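Local atomic coordinates of ribonuclease S-3 (Pyrus pyrifolia, PDB entry 1IQQ), a protein that cleaves RNA as a T2-family endoribonuclease of the pistil and takes part in rejecting self pollen in gametophytic self-incompatibility. Residues 3-8 against 34-39. Sequence-based numbering, arbitrary orientation.
Sequences YFQFTQ and GLWPSN
Tyr3, Gln5 and Thr7 pair with Ser38, Trp36 and Gly34 through two backbone hydrogen bonds each; the axes of the two short antiparallel segments approach to 4.6 Å, their directions 156° apart. Between these pairs three of the carbonyl oxygens also receive CA-H contacts, such as Phe4 CA on Trp36 O. On the face carrying Tyr3, Gln5 and Trp36, the hydroxyl of Ser38 is the hub. Gln5 reaches it with an extended chain, and Gln5 NE2 gives Ser38 OG a nearly straight bond of 2.9 Å (171°), with OG in the amide plane. Ser38 OG in turn donates to Trp36 O at 2.8 Å, coming from above the carbonyl plane, while Gln5 N uses the same oxygen. Beside OG, Ser38 CB sits over one face of the Tyr3 ring, 3.8 Å from its centroid, in a CH-pi contact; chi1 of 76° sets CG of Tyr3 between its own backbone N and carbonyl carbon, which turns the ring toward Ser38 on the other strand. A water links Tyr3 OH to Asn39 O. An alanine in place of Ser38 would probably leave the Gln5 amide without its acceptor and freer to turn. On the opposite face the side chains that meet are apolar: Leu35 CD2 lies 3.8 Å from Phe4 CD2 and 3.9 Å from Phe6 CB, while Pro37 CG meets Phe4 CE2. Val106 of helix 99-112 covers Phe6 and Leu35. Strand 161-171 flanks 3-10 on its other edge, making this antiparallel pair part of the RNase T2 sheet, and the Trp36 ring stacks on that of His88, the proton acceptor of the active site.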
loop_
_atom_site.group_PDB
_atom_site.type_symbol
_atom_site.label_atom_id
_atom_site.label_comp_id
_atom_site.label_asym_id
_atom_site.label_seq_id
_atom_site.Cartn_x
_atom_site.Cartn_y
_atom_site.Cartn_z
ATOM N N TYR A 3 4.318 14.929 -0.457
ATOM C CA TYR A 3 5.107 13.665 -0.551
ATOM C C TYR A 3 4.152 12.565 -0.918
ATOM O O TYR A 3 2.937 12.821 -1.054
ATOM C CB TYR A 3 5.781 13.383 0.799
ATOM C CG TYR A 3 4.876 12.848 1.921
ATOM C CD1 TYR A 3 4.867 11.490 2.236
ATOM C CD2 TYR A 3 4.053 13.707 2.677
ATOM C CE1 TYR A 3 4.070 10.961 3.222
ATOM C CE2 TYR A 3 3.275 13.178 3.722
ATOM C CZ TYR A 3 3.268 11.785 3.979
ATOM O OH TYR A 3 2.396 11.281 4.930
ATOM N N PHE A 4 4.665 11.359 -1.168
ATOM C CA PHE A 4 3.791 10.231 -1.471
ATOM C C PHE A 4 3.801 9.151 -0.421
ATOM O O PHE A 4 4.856 8.832 0.195
ATOM C CB PHE A 4 4.297 9.518 -2.741
ATOM C CG PHE A 4 4.034 10.254 -3.996
ATOM C CD1 PHE A 4 5.052 10.912 -4.636
ATOM C CD2 PHE A 4 2.767 10.224 -4.553
ATOM C CE1 PHE A 4 4.806 11.563 -5.907
ATOM C CE2 PHE A 4 2.519 10.843 -5.794
ATOM C CZ PHE A 4 3.513 11.493 -6.454
ATOM N N GLN A 5 2.645 8.540 -0.226
ATOM C CA GLN A 5 2.504 7.327 0.565
ATOM C C GLN A 5 2.173 6.217 -0.408
ATOM O O GLN A 5 1.139 6.273 -1.098
ATOM C CB GLN A 5 1.346 7.405 1.527
ATOM C CG GLN A 5 1.657 8.403 2.698
ATOM C CD GLN A 5 0.512 8.445 3.674
ATOM O OE1 GLN A 5 0.392 7.582 4.577
ATOM N NE2 GLN A 5 -0.371 9.400 3.483
ATOM N N PHE A 6 2.985 5.167 -0.468
ATOM C CA PHE A 6 2.688 3.989 -1.311
ATOM C C PHE A 6 2.377 2.889 -0.361
ATOM O O PHE A 6 3.261 2.329 0.300
ATOM C CB PHE A 6 3.922 3.681 -2.173
ATOM C CG PHE A 6 3.760 2.514 -3.130
ATOM C CD1 PHE A 6 4.807 1.666 -3.349
ATOM C CD2 PHE A 6 2.588 2.316 -3.837
ATOM C CE1 PHE A 6 4.694 0.621 -4.321
ATOM C CE2 PHE A 6 2.455 1.295 -4.801
ATOM C CZ PHE A 6 3.509 0.444 -5.050
ATOM N N THR A 7 1.089 2.551 -0.271
ATOM C CA THR A 7 0.618 1.575 0.737
ATOM C C THR A 7 0.270 0.251 0.114
ATOM O O THR A 7 -0.426 0.224 -0.936
ATOM C CB THR A 7 -0.632 2.120 1.390
ATOM O OG1 THR A 7 -0.324 3.391 2.004
ATOM C CG2 THR A 7 -1.099 1.153 2.528
ATOM N N GLN A 8 0.780 -0.831 0.678
ATOM C CA GLN A 8 0.480 -2.207 0.216
ATOM C C GLN A 8 -0.218 -2.923 1.364
ATOM O O GLN A 8 -0.034 -2.608 2.554
ATOM C CB GLN A 8 1.787 -2.903 -0.167
ATOM C CG GLN A 8 2.368 -2.270 -1.474
ATOM C CD GLN A 8 3.700 -2.878 -1.804
ATOM O OE1 GLN A 8 3.835 -4.084 -1.800
ATOM N NE2 GLN A 8 4.684 -2.011 -2.151
ATOM N N GLY A 34 -2.820 1.701 -2.197
ATOM C CA GLY A 34 -2.946 3.049 -2.683
ATOM C C GLY A 34 -1.619 3.697 -2.984
ATOM O O GLY A 34 -0.550 3.283 -2.483
ATOM N N LEU A 35 -1.680 4.771 -3.769
ATOM C CA LEU A 35 -0.529 5.679 -3.989
ATOM C C LEU A 35 -1.142 7.069 -3.786
ATOM O O LEU A 35 -1.929 7.561 -4.641
ATOM C CB LEU A 35 0.082 5.558 -5.361
ATOM C CG LEU A 35 1.575 5.954 -5.717
ATOM C CD1 LEU A 35 1.786 6.643 -7.105
ATOM C CD2 LEU A 35 2.427 6.444 -4.535
ATOM N N TRP A 36 -0.845 7.611 -2.619
ATOM C CA TRP A 36 -1.474 8.866 -2.219
ATOM C C TRP A 36 -0.638 10.096 -2.170
ATOM O O TRP A 36 0.349 10.114 -1.442
ATOM C CB TRP A 36 -2.051 8.778 -0.789
ATOM C CG TRP A 36 -3.069 7.707 -0.549
ATOM C CD1 TRP A 36 -3.695 6.880 -1.472
ATOM C CD2 TRP A 36 -3.621 7.396 0.735
ATOM N NE1 TRP A 36 -4.619 6.069 -0.783
ATOM C CE2 TRP A 36 -4.586 6.385 0.553
ATOM C CE3 TRP A 36 -3.382 7.876 2.036
ATOM C CZ2 TRP A 36 -5.333 5.840 1.644
ATOM C CZ3 TRP A 36 -4.119 7.343 3.100
ATOM C CH2 TRP A 36 -5.078 6.341 2.889
ATOM N N PRO A 37 -0.925 11.103 -2.988
ATOM C CA PRO A 37 -0.193 12.388 -2.891
ATOM C C PRO A 37 -0.661 12.825 -1.472
ATOM O O PRO A 37 -1.902 12.817 -1.131
ATOM C CB PRO A 37 -0.858 13.243 -3.975
ATOM C CG PRO A 37 -1.261 12.240 -5.024
ATOM C CD PRO A 37 -1.770 11.058 -4.196
ATOM N N SER A 38 0.278 13.201 -0.611
ATOM C CA SER A 38 -0.027 13.469 0.802
ATOM C C SER A 38 0.584 14.737 1.311
ATOM O O SER A 38 1.508 15.251 0.696
ATOM C CB SER A 38 0.531 12.319 1.657
ATOM O OG SER A 38 -0.037 11.113 1.176
ATOM N N ASN A 39 0.062 15.265 2.414
ATOM C CA ASN A 39 0.599 16.502 3.000
ATOM C C ASN A 39 1.224 16.226 4.337
ATOM O O ASN A 39 0.756 15.383 5.127
ATOM C CB ASN A 39 -0.517 17.541 3.200
ATOM C CG ASN A 39 -0.960 18.177 1.889
ATOM O OD1 ASN A 39 -0.190 18.304 0.924
ATOM N ND2 ASN A 39 -2.211 18.621 1.855
HETATM O O HOH W 1 0.146 12.606 5.408
#